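Local coordinates for 16S rRNA (adenine(1408)-N(1))-methyltransferase (Catenulispora acidiphila, PDB 4X1O), which probably methylates N1 of adenine 1408 in 16S ribosomal RNA using S-adenosyl-L-methionine, a modification associated with aminoglycoside resistance, at residues A[47-52]-A[120-125]; A[65-70]-A[98-103]; A[144-149]-A[196-201]; A[205-210]-A[231-236]. All blocks are in the same frame, centred on the assembly; numbering follows the deposited sequence.

Contact 1: A[47-52]-A[120-125]; sequences AERILV and VADEVM
Leu51 pairs with Glu123, and Val52 with Val124, as strand 49-52 runs parallel to strand 123-125, the axes approaching to 4.9 Å and turned 24° from one another. These are the first and fourth strands of a class I methyltransferase sheet of Rossmann-like build, with strand order 3-2-1-4-5-7-6; their pairing joins its two halves. Val52 carries the regular part, its N donating to Glu123 O at 3.0 Å and its O accepting from Met125 N at 2.8 Å.

Before the strands pair fully, Asp122 takes over. With CG beside its own backbone N (chi1 -65°), its carboxylate reaches the 47-52 backbone, where OD2 accepts a hydrogen bond from Ile50 N at 2.8 Å through the anti lone pair. Asp122 N in turn donates to Ile50 O at 2.8 Å, so a single residue holds both polar atoms of Ile50's backbone. The other oxygen, OD1, forms a salt bridge with Lys153, which restrains the carboxylate's rotation.

Leu51 and Val52 send their side chains to different faces of the sheet. Leu51 CD1 touches Met125 CG at 3.6 Å and also lies near Glu123 CG. Val52 CG2 rests at 3.6 Å on Ala121 CB, in the loop ahead of strand 123-125, close to Val120 CG2.

Arg49 extends past Asp122, its CG alongside Asp122 CB. The nearby carboxylate of Glu159 may raise the proton affinity of Glu123, which the arginine would offset: Arg49 NE meets Glu123 OE1 at 3.1 Å in the guanidinium plane, with the carboxylate turned 77° against it.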
loop_
_atom_site.group_PDB
_atom_site.type_symbol
_atom_site.label_atom_id
_atom_site.label_comp_id
_atom_site.label_asym_id
_atom_site.label_seq_id
_atom_site.Cartn_x
_atom_site.Cartn_y
_atom_site.Cartn_z
ATOM N N ALA A 47 -4.838 -16.415 9.358
ATOM C CA ALA A 47 -5.445 -15.605 8.309
ATOM C C ALA A 47 -5.698 -16.391 7.029
ATOM O O ALA A 47 -4.910 -17.254 6.658
ATOM C CB ALA A 47 -4.566 -14.402 7.993
ATOM N N GLU A 48 -6.781 -16.054 6.340
ATOM C CA GLU A 48 -7.069 -16.627 5.020
ATOM C C GLU A 48 -6.180 -15.978 3.968
ATOM O O GLU A 48 -5.779 -16.599 2.990
ATOM C CB GLU A 48 -8.537 -16.421 4.653
ATOM C CG GLU A 48 -9.055 -17.353 3.567
ATOM C CD GLU A 48 -9.029 -16.731 2.187
ATOM O OE1 GLU A 48 -9.197 -15.497 2.088
ATOM O OE2 GLU A 48 -8.846 -17.479 1.200
ATOM N N ARG A 49 -5.872 -14.714 4.195
ATOM C CA ARG A 49 -5.055 -13.932 3.271
ATOM C C ARG A 49 -4.351 -12.876 4.081
ATOM O O ARG A 49 -4.934 -12.360 5.040
ATOM C CB ARG A 49 -5.931 -13.289 2.193
ATOM C CG ARG A 49 -5.180 -12.753 0.981
ATOM C CD ARG A 49 -6.185 -12.326 -0.105
ATOM N NE ARG A 49 -5.546 -11.893 -1.349
ATOM C CZ ARG A 49 -5.016 -12.721 -2.242
ATOM N NH1 ARG A 49 -5.035 -14.030 -2.023
ATOM N NH2 ARG A 49 -4.453 -12.247 -3.353
ATOM N N ILE A 50 -3.111 -12.564 3.724
ATOM C CA ILE A 50 -2.395 -11.470 4.353
ATOM C C ILE A 50 -2.189 -10.384 3.318
ATOM O O ILE A 50 -1.564 -10.613 2.280
ATOM C CB ILE A 50 -1.053 -11.907 4.911
ATOM C CG1 ILE A 50 -1.295 -12.971 5.995
ATOM C CG2 ILE A 50 -0.282 -10.699 5.468
ATOM C CD1 ILE A 50 -0.127 -13.823 6.297
ATOM N N LEU A 51 -2.737 -9.212 3.603
ATOM C CA LEU A 51 -2.662 -8.085 2.690
ATOM C C LEU A 51 -1.751 -7.039 3.272
ATOM O O LEU A 51 -1.921 -6.640 4.427
ATOM C CB LEU A 51 -4.053 -7.501 2.452
ATOM C CG LEU A 51 -4.171 -6.203 1.659
ATOM C CD1 LEU A 51 -3.742 -6.421 0.223
ATOM C CD2 LEU A 51 -5.600 -5.691 1.723
ATOM N N VAL A 52 -0.766 -6.613 2.495
ATOM C CA VAL A 52 0.089 -5.540 2.975
ATOM C C VAL A 52 -0.185 -4.301 2.127
ATOM O O VAL A 52 -0.015 -4.327 0.909
ATOM C CB VAL A 52 1.574 -5.922 2.943
ATOM C CG1 VAL A 52 2.441 -4.700 3.300
ATOM C CG2 VAL A 52 1.840 -7.057 3.938
ATOM N N VAL A 120 5.778 -12.189 3.771
ATOM C CA VAL A 120 4.539 -12.453 4.502
ATOM C C VAL A 120 3.280 -12.236 3.663
ATOM O O VAL A 120 2.234 -12.805 3.965
ATOM C CB VAL A 120 4.429 -11.586 5.771
ATOM C CG1 VAL A 120 5.617 -11.850 6.734
ATOM C CG2 VAL A 120 4.300 -10.105 5.435
ATOM N N ALA A 121 3.372 -11.433 2.613
ATOM C CA ALA A 121 2.146 -10.934 1.981
ATOM C C ALA A 121 1.626 -11.843 0.862
ATOM O O ALA A 121 2.384 -12.252 -0.022
ATOM C CB ALA A 121 2.375 -9.535 1.451
ATOM N N ASP A 122 0.329 -12.154 0.906
ATOM C CA ASP A 122 -0.349 -12.791 -0.223
ATOM C C ASP A 122 -0.702 -11.789 -1.309
ATOM O O ASP A 122 -1.011 -12.169 -2.436
ATOM C CB ASP A 122 -1.633 -13.480 0.240
ATOM C CG ASP A 122 -1.371 -14.638 1.175
ATOM O OD1 ASP A 122 -0.623 -15.560 0.788
ATOM O OD2 ASP A 122 -1.918 -14.621 2.290
ATOM N N GLU A 123 -0.703 -10.514 -0.958
ATOM C CA GLU A 123 -1.052 -9.444 -1.889
ATOM C C GLU A 123 -0.467 -8.161 -1.373
ATOM O O GLU A 123 -0.499 -7.916 -0.168
ATOM C CB GLU A 123 -2.568 -9.319 -2.022
ATOM C CG GLU A 123 -3.041 -8.260 -2.978
ATOM C CD GLU A 123 -4.553 -8.337 -3.177
ATOM O OE1 GLU A 123 -5.227 -9.044 -2.394
ATOM O OE2 GLU A 123 -5.066 -7.708 -4.118
ATOM N N VAL A 124 0.077 -7.344 -2.271
ATOM C CA VAL A 124 0.668 -6.073 -1.867
ATOM C C VAL A 124 -0.063 -4.973 -2.594
ATOM O O VAL A 124 -0.249 -5.046 -3.806
ATOM C CB VAL A 124 2.167 -6.016 -2.183
ATOM C CG1 VAL A 124 2.748 -4.640 -1.826
ATOM C CG2 VAL A 124 2.896 -7.167 -1.467
ATOM N N MET A 125 -0.514 -3.964 -1.867
ATOM C CA MET A 125 -1.241 -2.874 -2.507
ATOM C C MET A 125 -0.544 -1.563 -2.247
ATOM O O MET A 125 -0.219 -1.248 -1.097
ATOM C CB MET A 125 -2.690 -2.793 -2.000
ATOM C CG MET A 125 -3.565 -3.967 -2.435
ATOM S SD MET A 125 -5.279 -3.610 -1.941
ATOM C CE MET A 125 -5.991 -3.150 -3.520
#

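Contact 2: A[65-70]-A[98-103]; sequences QAIAHP and GGAPNL
A chi1 of 56° sets CG of Asn102 between its own backbone N and carbonyl carbon, and this folded-up side chain presents its amide to the last turn of helix 60-68. On the other partner, two successive bends in Ile67, with chi2 at -67°, carry CD1 across to the loop.

The amide of Asn102 does the polar work. ND2 donates to Ala66 O at 3.0 Å along a nearly straight N-H line; the acceptor lies in the amide plane, whereas the donor comes to the carbonyl from its flank, at a C=O...N angle of 113°. ND2 also bonds to Trp72 O, so the same nitrogen ties the helix end to the chain just beyond it. His69 O is close by, but its angle is poor.

Small side chains allow the close fit next to this bond. Ala66 CB packs against Leu103 CB at 3.9 Å and lies 3.7 Å from Asn102 OD1, while Ala100 CB is slightly farther off. Ile67 CD1 reaches Ala100 CB at 3.8 Å and brushes the carbonyl oxygens of Gly98 and Gly99. The loop keeps its shape through a type I turn, in which Leu103 N bonds to Ala100 O at 3.1 Å.

Tyr63, one turn earlier in the helix, bonds to Gly98 O through its hydroxyl. The arrangement belongs to the beta-alpha-beta crossover of the Rossmann-like fold: helix 60-68 links strands 49-54 and 72-78, and its end meets the loop entering edge strand 103-107.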
loop_
_atom_site.group_PDB
_atom_site.type_symbol
_atom_site.label_atom_id
_atom_site.label_comp_id
_atom_site.label_asym_id
_atom_site.label_seq_id
_atom_site.Cartn_x
_atom_site.Cartn_y
_atom_site.Cartn_z
ATOM N N GLN A 65 -10.799 -2.143 4.655
ATOM C CA GLN A 65 -10.488 -3.495 4.196
ATOM C C GLN A 65 -10.598 -4.513 5.322
ATOM O O GLN A 65 -11.169 -5.578 5.148
ATOM C CB GLN A 65 -9.087 -3.565 3.609
ATOM C CG GLN A 65 -8.926 -2.824 2.296
ATOM C CD GLN A 65 -7.471 -2.659 1.936
ATOM O OE1 GLN A 65 -6.603 -2.747 2.801
ATOM N NE2 GLN A 65 -7.192 -2.445 0.657
ATOM N N ALA A 66 -10.004 -4.181 6.463
ATOM C CA ALA A 66 -10.009 -5.078 7.608
ATOM C C ALA A 66 -11.442 -5.347 8.069
ATOM O O ALA A 66 -11.780 -6.478 8.419
ATOM C CB ALA A 66 -9.167 -4.489 8.748
ATOM N N ILE A 67 -12.277 -4.310 8.072
ATOM C CA ILE A 67 -13.655 -4.455 8.531
ATOM C C ILE A 67 -14.431 -5.339 7.549
ATOM O O ILE A 67 -15.221 -6.206 7.964
ATOM C CB ILE A 67 -14.364 -3.084 8.681
ATOM C CG1 ILE A 67 -13.691 -2.233 9.768
ATOM C CG2 ILE A 67 -15.849 -3.274 9.009
ATOM C CD1 ILE A 67 -13.875 -2.811 11.157
ATOM N N ALA A 68 -14.191 -5.141 6.257
ATOM C CA ALA A 68 -14.921 -5.881 5.225
ATOM C C ALA A 68 -14.491 -7.341 5.181
ATOM O O ALA A 68 -15.272 -8.218 4.815
ATOM C CB ALA A 68 -14.719 -5.242 3.860
ATOM N N HIS A 69 -13.248 -7.595 5.555
ATOM C CA HIS A 69 -12.668 -8.929 5.443
ATOM C C HIS A 69 -12.001 -9.362 6.734
ATOM O O HIS A 69 -10.779 -9.335 6.837
ATOM C CB HIS A 69 -11.647 -8.972 4.312
ATOM C CG HIS A 69 -12.211 -8.586 2.979
ATOM N ND1 HIS A 69 -12.970 -9.447 2.218
ATOM C CD2 HIS A 69 -12.155 -7.423 2.287
ATOM C CE1 HIS A 69 -13.339 -8.841 1.104
ATOM N NE2 HIS A 69 -12.857 -7.610 1.120
ATOM N N PRO A 70 -12.804 -9.773 7.729
ATOM C CA PRO A 70 -12.231 -10.157 9.021
ATOM C C PRO A 70 -11.320 -11.379 8.954
ATOM O O PRO A 70 -10.524 -11.619 9.874
ATOM C CB PRO A 70 -13.480 -10.453 9.884
ATOM C CG PRO A 70 -14.559 -10.728 8.901
ATOM C CD PRO A 70 -14.274 -9.824 7.742
ATOM N N GLY A 98 -16.603 -0.915 16.546
ATOM C CA GLY A 98 -15.855 -0.616 15.335
ATOM C C GLY A 98 -14.430 -1.134 15.336
ATOM O O GLY A 98 -13.643 -0.774 14.468
ATOM N N GLY A 99 -14.088 -1.960 16.318
ATOM C CA GLY A 99 -12.742 -2.495 16.410
ATOM C C GLY A 99 -12.398 -3.419 15.261
ATOM O O GLY A 99 -13.276 -4.038 14.674
ATOM N N ALA A 100 -11.110 -3.501 14.944
ATOM C CA ALA A 100 -10.620 -4.304 13.822
ATOM C C ALA A 100 -9.324 -4.973 14.256
ATOM O O ALA A 100 -8.227 -4.456 14.019
ATOM C CB ALA A 100 -10.406 -3.432 12.576
ATOM N N PRO A 101 -9.444 -6.118 14.929
ATOM C CA PRO A 101 -8.296 -6.786 15.536
ATOM C C PRO A 101 -7.391 -7.377 14.480
ATOM O O PRO A 101 -6.245 -7.699 14.786
ATOM C CB PRO A 101 -8.936 -7.878 16.400
ATOM C CG PRO A 101 -10.207 -8.194 15.680
ATOM C CD PRO A 101 -10.698 -6.868 15.155
ATOM N N ASN A 102 -7.883 -7.490 13.243
ATOM C CA ASN A 102 -7.068 -7.995 12.143
ATOM C C ASN A 102 -6.303 -6.930 11.376
ATOM O O ASN A 102 -5.729 -7.218 10.321
ATOM C CB ASN A 102 -7.950 -8.742 11.147
ATOM C CG ASN A 102 -9.093 -7.883 10.616
ATOM O OD1 ASN A 102 -9.649 -7.039 11.325
ATOM N ND2 ASN A 102 -9.474 -8.122 9.368
ATOM N N LEU A 103 -6.362 -5.694 11.859
ATOM C CA LEU A 103 -5.570 -4.616 11.298
ATOM C C LEU A 103 -4.293 -4.419 12.117
ATOM O O LEU A 103 -4.320 -4.259 13.352
ATOM C CB LEU A 103 -6.396 -3.324 11.240
ATOM C CG LEU A 103 -5.694 -2.088 10.700
ATOM C CD1 LEU A 103 -5.446 -2.301 9.184
ATOM C CD2 LEU A 103 -6.529 -0.847 10.932
#

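Contact 3: A[144-149]-A[196-201]; sequences VLSGLR and AALGWQ
Trp200 lays its indole against helix 142-151, which meets both its edge and one face. At the edge, NE1 makes a weak hydrogen bond to Leu145 O at 3.4 Å, an oxygen already engaged by Arg149 N within the helix, and CZ2 lies 3.5 Å from Leu148 O. Over the face comes Arg149 CD, a CH-pi contact 4.2 Å from the centroid of the six-membered ring.

Alongside, Leu198 drives its forked end at the helix: CD1 meets Leu145 CB at 3.7 Å, the two side chains nearly at right angles, while CD2 abuts Ser146 OG. Water 1 bridges the same gap, donating to Leu198 O at 2.8 Å and bonding to Ser146 OG.

One step out, Arg149 bends at chi2 (62°), bringing CD past Gly199 O, and its NE is held by Val240 O. Leu148, whose CB packs on the indole near NE1, also touches Ile110 of the S-adenosyl-L-methionine site. Gly199 has positive phi, which turns the chain between Leu198, pointing at the helix, and Trp200, whose indole swings back to it. That glycine is the C-prime residue of a Schellman motif that closes helix 191-197 and launches strand 200-212 of the methyltransferase sheet.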
loop_
_atom_site.group_PDB
_atom_site.type_symbol
_atom_site.label_atom_id
_atom_site.label_comp_id
_atom_site.label_asym_id
_atom_site.label_seq_id
_atom_site.Cartn_x
_atom_site.Cartn_y
_atom_site.Cartn_z
ATOM N N VAL A 144 12.997 0.923 -3.511
ATOM C CA VAL A 144 11.547 0.849 -3.294
ATOM C C VAL A 144 10.930 -0.423 -3.901
ATOM O O VAL A 144 10.135 -1.119 -3.251
ATOM C CB VAL A 144 10.845 2.095 -3.875
ATOM C CG1 VAL A 144 9.327 1.953 -3.802
ATOM C CG2 VAL A 144 11.316 3.361 -3.144
ATOM N N LEU A 145 11.311 -0.746 -5.132
ATOM C CA LEU A 145 10.776 -1.947 -5.783
ATOM C C LEU A 145 11.207 -3.226 -5.065
ATOM O O LEU A 145 10.436 -4.184 -4.968
ATOM C CB LEU A 145 11.226 -2.023 -7.241
ATOM C CG LEU A 145 10.310 -1.435 -8.316
ATOM C CD1 LEU A 145 9.748 -0.088 -7.921
ATOM C CD2 LEU A 145 11.046 -1.373 -9.670
ATOM N N SER A 146 12.451 -3.246 -4.600
ATOM C CA SER A 146 12.979 -4.394 -3.882
ATOM C C SER A 146 12.296 -4.535 -2.531
ATOM O O SER A 146 12.044 -5.645 -2.087
ATOM C CB SER A 146 14.497 -4.282 -3.692
ATOM O OG SER A 146 15.148 -4.498 -4.931
ATOM N N GLY A 147 12.013 -3.406 -1.883
ATOM C CA GLY A 147 11.317 -3.424 -0.609
ATOM C C GLY A 147 9.925 -4.001 -0.758
ATOM O O GLY A 147 9.483 -4.818 0.058
ATOM N N LEU A 148 9.226 -3.571 -1.804
ATOM C CA LEU A 148 7.908 -4.120 -2.108
ATOM C C LEU A 148 7.993 -5.626 -2.357
ATOM O O LEU A 148 7.185 -6.397 -1.836
ATOM C CB LEU A 148 7.310 -3.419 -3.318
ATOM C CG LEU A 148 6.941 -1.952 -3.114
ATOM C CD1 LEU A 148 6.563 -1.341 -4.450
ATOM C CD2 LEU A 148 5.785 -1.852 -2.122
ATOM N N ARG A 149 8.977 -6.056 -3.150
ATOM C CA ARG A 149 9.098 -7.479 -3.454
ATOM C C ARG A 149 9.459 -8.282 -2.212
ATOM O O ARG A 149 9.004 -9.413 -2.050
ATOM C CB ARG A 149 10.147 -7.720 -4.552
ATOM C CG ARG A 149 10.364 -9.209 -4.902
ATOM C CD ARG A 149 9.082 -9.865 -5.444
ATOM N NE ARG A 149 9.294 -11.291 -5.702
ATOM C CZ ARG A 149 9.209 -12.235 -4.775
ATOM N NH1 ARG A 149 8.939 -11.906 -3.509
ATOM N NH2 ARG A 149 9.415 -13.509 -5.101
ATOM N N ALA A 196 10.401 -6.230 -13.743
ATOM C CA ALA A 196 10.686 -7.646 -13.946
ATOM C C ALA A 196 12.030 -8.031 -13.332
ATOM O O ALA A 196 12.150 -9.095 -12.707
ATOM C CB ALA A 196 10.656 -7.996 -15.422
ATOM N N ALA A 197 13.027 -7.165 -13.483
ATOM C CA ALA A 197 14.361 -7.461 -12.969
ATOM C C ALA A 197 14.346 -7.636 -11.450
ATOM O O ALA A 197 15.111 -8.427 -10.887
ATOM C CB ALA A 197 15.338 -6.366 -13.355
ATOM N N LEU A 198 13.472 -6.897 -10.787
ATOM C CA LEU A 198 13.452 -6.947 -9.336
ATOM C C LEU A 198 12.381 -7.888 -8.804
ATOM O O LEU A 198 12.115 -7.918 -7.611
ATOM C CB LEU A 198 13.271 -5.538 -8.777
ATOM C CG LEU A 198 14.574 -4.746 -8.971
ATOM C CD1 LEU A 198 14.399 -3.282 -8.622
ATOM C CD2 LEU A 198 15.695 -5.358 -8.137
ATOM N N GLY A 199 11.792 -8.684 -9.686
ATOM C CA GLY A 199 10.885 -9.724 -9.236
ATOM C C GLY A 199 9.399 -9.415 -9.316
ATOM O O GLY A 199 8.600 -10.062 -8.651
ATOM N N TRP A 200 9.029 -8.437 -10.130
ATOM C CA TRP A 200 7.629 -8.134 -10.389
ATOM C C TRP A 200 7.309 -8.257 -11.866
ATOM O O TRP A 200 7.679 -7.389 -12.668
ATOM C CB TRP A 200 7.266 -6.728 -9.920
ATOM C CG TRP A 200 7.253 -6.545 -8.418
ATOM C CD1 TRP A 200 8.078 -5.741 -7.685
ATOM C CD2 TRP A 200 6.353 -7.154 -7.495
ATOM N NE1 TRP A 200 7.749 -5.817 -6.353
ATOM C CE2 TRP A 200 6.693 -6.677 -6.206
ATOM C CE3 TRP A 200 5.293 -8.059 -7.625
ATOM C CZ2 TRP A 200 6.005 -7.066 -5.064
ATOM C CZ3 TRP A 200 4.603 -8.452 -6.479
ATOM C CH2 TRP A 200 4.972 -7.952 -5.210
ATOM N N GLN A 201 6.627 -9.334 -12.224
ATOM C CA GLN A 201 6.281 -9.566 -13.630
ATOM C C GLN A 201 4.976 -8.818 -13.911
ATOM O O GLN A 201 3.923 -9.171 -13.388
ATOM C CB GLN A 201 6.150 -11.061 -13.907
ATOM C CG GLN A 201 6.065 -11.429 -15.401
ATOM C CD GLN A 201 7.418 -11.329 -16.082
ATOM O OE1 GLN A 201 8.406 -11.917 -15.622
ATOM N NE2 GLN A 201 7.481 -10.574 -17.178
HETATM O O HOH W 1 13.974 -7.477 -5.615
#

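Contact 4: A[205-210]-A[231-236]; sequences VRLVPH and TVLHLR
Val205 faces Leu235 and Leu207 faces Leu233 in non-hydrogen-bonded pairs on one face of an antiparallel strand pair, the sixth and seventh strands at the edge of the Rossmann-like methyltransferase sheet. Leu207 CD2 drops onto the backbone at Leu233 CA, at 3.8 Å, flanked by Leu233 CB and Thr231 CG2. Leu233 (chi1 175°) leans the other way, setting CD1 against Val205 CG1 at 4.0 Å. The second branch of that valine, CG2, fits against Leu235 CG at 4.1 Å. Helix 183-188 backs this face, with Val186 on Val205 and Pro183 on both Leu207 and Leu233.

On the reverse face the side chains meet less closely, Val208 CG2 lying 4.4 Å from His234 CB, while the guanidinium of Arg206 forms a salt bridge with Asp204. Two-way backbone bonds join Arg206 to His234 and Val208 to Val232, Val232 N approaching Val208 O from above the carbonyl plane. Beyond the corner at Pro209 and His210, strand 200-212 runs toward the loop bearing the S-adenosyl-L-homocysteine-binding Ser217 and Ser218. At the bend, Thr231 lies against Pro209 CA with OG1 at 3.7 Å, and water 2 links His210 N, at 2.9 Å, to Thr231 OG1, at 2.7 Å.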
loop_
_atom_site.group_PDB
_atom_site.type_symbol
_atom_site.label_atom_id
_atom_site.label_comp_id
_atom_site.label_asym_id
_atom_site.label_seq_id
_atom_site.Cartn_x
_atom_site.Cartn_y
_atom_site.Cartn_z
ATOM N N VAL A 205 -1.409 -2.882 -17.324
ATOM C CA VAL A 205 -1.250 -1.465 -17.034
ATOM C C VAL A 205 -2.316 -0.716 -17.808
ATOM O O VAL A 205 -2.403 -0.844 -19.035
ATOM C CB VAL A 205 0.129 -0.895 -17.462
ATOM C CG1 VAL A 205 0.259 0.529 -16.989
ATOM C CG2 VAL A 205 1.287 -1.757 -16.937
ATOM N N ARG A 206 -3.141 0.051 -17.106
ATOM C CA ARG A 206 -4.190 0.793 -17.798
ATOM C C ARG A 206 -4.619 1.987 -16.990
ATOM O O ARG A 206 -4.444 2.028 -15.769
ATOM C CB ARG A 206 -5.419 -0.088 -18.078
ATOM C CG ARG A 206 -6.216 -0.439 -16.813
ATOM C CD ARG A 206 -7.452 -1.264 -17.120
ATOM N NE ARG A 206 -7.125 -2.606 -17.607
ATOM C CZ ARG A 206 -8.031 -3.478 -18.025
ATOM N NH1 ARG A 206 -9.313 -3.141 -18.009
ATOM N NH2 ARG A 206 -7.661 -4.686 -18.454
ATOM N N LEU A 207 -5.206 2.956 -17.688
ATOM C CA LEU A 207 -5.925 4.028 -17.032
ATOM C C LEU A 207 -7.336 3.572 -16.748
ATOM O O LEU A 207 -7.961 2.889 -17.564
ATOM C CB LEU A 207 -5.952 5.297 -17.891
ATOM C CG LEU A 207 -4.621 6.020 -18.054
ATOM C CD1 LEU A 207 -4.798 7.210 -18.974
ATOM C CD2 LEU A 207 -4.112 6.481 -16.690
ATOM N N VAL A 208 -7.848 3.957 -15.586
ATOM C CA VAL A 208 -9.233 3.681 -15.276
ATOM C C VAL A 208 -9.883 5.011 -14.889
ATOM O O VAL A 208 -9.803 5.449 -13.735
ATOM C CB VAL A 208 -9.381 2.636 -14.156
ATOM C CG1 VAL A 208 -10.839 2.332 -13.927
ATOM C CG2 VAL A 208 -8.606 1.351 -14.493
ATOM N N PRO A 209 -10.486 5.689 -15.869
ATOM C CA PRO A 209 -11.199 6.943 -15.631
ATOM C C PRO A 209 -12.348 6.731 -14.675
ATOM O O PRO A 209 -12.896 5.623 -14.609
ATOM C CB PRO A 209 -11.710 7.331 -17.024
ATOM C CG PRO A 209 -10.690 6.688 -17.956
ATOM C CD PRO A 209 -10.433 5.361 -17.309
ATOM N N HIS A 210 -12.684 7.790 -13.947
ATOM C CA HIS A 210 -13.828 7.809 -13.034
ATOM C C HIS A 210 -13.799 6.698 -11.983
ATOM O O HIS A 210 -14.828 6.112 -11.643
ATOM C CB HIS A 210 -15.115 7.777 -13.848
ATOM C CG HIS A 210 -15.244 8.951 -14.768
ATOM N ND1 HIS A 210 -15.214 8.829 -16.140
ATOM C CD2 HIS A 210 -15.333 10.278 -14.507
ATOM C CE1 HIS A 210 -15.318 10.029 -16.688
ATOM N NE2 HIS A 210 -15.393 10.926 -15.718
ATOM N N THR A 231 -9.162 9.770 -12.403
ATOM C CA THR A 231 -8.542 8.812 -13.290
ATOM C C THR A 231 -7.342 8.213 -12.588
ATOM O O THR A 231 -6.488 8.936 -12.075
ATOM C CB THR A 231 -8.096 9.460 -14.597
ATOM O OG1 THR A 231 -9.239 10.021 -15.255
ATOM C CG2 THR A 231 -7.461 8.422 -15.494
ATOM N N VAL A 232 -7.281 6.892 -12.561
ATOM C CA VAL A 232 -6.210 6.198 -11.878
ATOM C C VAL A 232 -5.367 5.417 -12.859
ATOM O O VAL A 232 -5.906 4.721 -13.709
ATOM C CB VAL A 232 -6.784 5.256 -10.798
ATOM C CG1 VAL A 232 -5.708 4.314 -10.241
ATOM C CG2 VAL A 232 -7.415 6.084 -9.699
ATOM N N LEU A 233 -4.049 5.541 -12.737
ATOM C CA LEU A 233 -3.140 4.650 -13.447
ATOM C C LEU A 233 -2.993 3.403 -12.599
ATOM O O LEU A 233 -2.574 3.471 -11.444
ATOM C CB LEU A 233 -1.788 5.308 -13.690
ATOM C CG LEU A 233 -0.705 4.442 -14.328
ATOM C CD1 LEU A 233 -1.091 4.036 -15.734
ATOM C CD2 LEU A 233 0.629 5.182 -14.321
ATOM N N HIS A 234 -3.382 2.270 -13.165
ATOM C CA HIS A 234 -3.385 1.034 -12.417
ATOM C C HIS A 234 -2.388 0.067 -13.004
ATOM O O HIS A 234 -2.423 -0.209 -14.201
ATOM C CB HIS A 234 -4.785 0.416 -12.416
ATOM C CG HIS A 234 -4.944 -0.703 -11.439
ATOM N ND1 HIS A 234 -4.768 -2.026 -11.788
ATOM C CD2 HIS A 234 -5.242 -0.698 -10.120
ATOM C CE1 HIS A 234 -4.959 -2.786 -10.726
ATOM N NE2 HIS A 234 -5.248 -2.007 -9.699
ATOM N N LEU A 235 -1.495 -0.438 -12.165
ATOM C CA LEU A 235 -0.521 -1.423 -12.591
ATOM C C LEU A 235 -0.698 -2.666 -11.758
ATOM O O LEU A 235 -0.807 -2.574 -10.540
ATOM C CB LEU A 235 0.903 -0.896 -12.436
ATOM C CG LEU A 235 2.055 -1.779 -12.930
ATOM C CD1 LEU A 235 3.184 -0.894 -13.425
ATOM C CD2 LEU A 235 2.567 -2.733 -11.845
ATOM N N ARG A 236 -0.724 -3.817 -12.412
ATOM C CA ARG A 236 -0.742 -5.083 -11.696
ATOM C C ARG A 236 0.467 -5.903 -12.099
ATOM O O ARG A 236 0.826 -5.957 -13.282
ATOM C CB ARG A 236 -2.034 -5.854 -11.986
ATOM C CG ARG A 236 -2.170 -7.140 -11.161
ATOM C CD ARG A 236 -3.507 -7.853 -11.391
ATOM N NE ARG A 236 -3.560 -8.555 -12.670
ATOM C CZ ARG A 236 -4.293 -8.165 -13.708
ATOM N NH1 ARG A 236 -5.043 -7.075 -13.615
ATOM N NH2 ARG A 236 -4.281 -8.863 -14.837
HETATM O O HOH W 2 -11.737 10.447 -14.373
#

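How the contacts relate
One sheet organises all four contacts. Contacts 1 and 4 are strand pairings, parallel near its middle and antiparallel at its edge; contacts 2 and 3 seat helices and loops around it, on opposite sides of the chain's centre. Contact 1 is the more buried of the strand pairs and combines apolar packing with carboxylate chemistry, whereas contact 4 has more exposed residues and a water at its end. Contact 2 depends on one side-chain amide, contact 3 on an indole and a helix-ending glycine. Contact 1 touches contact 2 through Gln65 and contact 3 where Val124 CG1 meets Leu148 CD2 at 4.1 Å. Strand 200-212 serves both contacts 3 and 4.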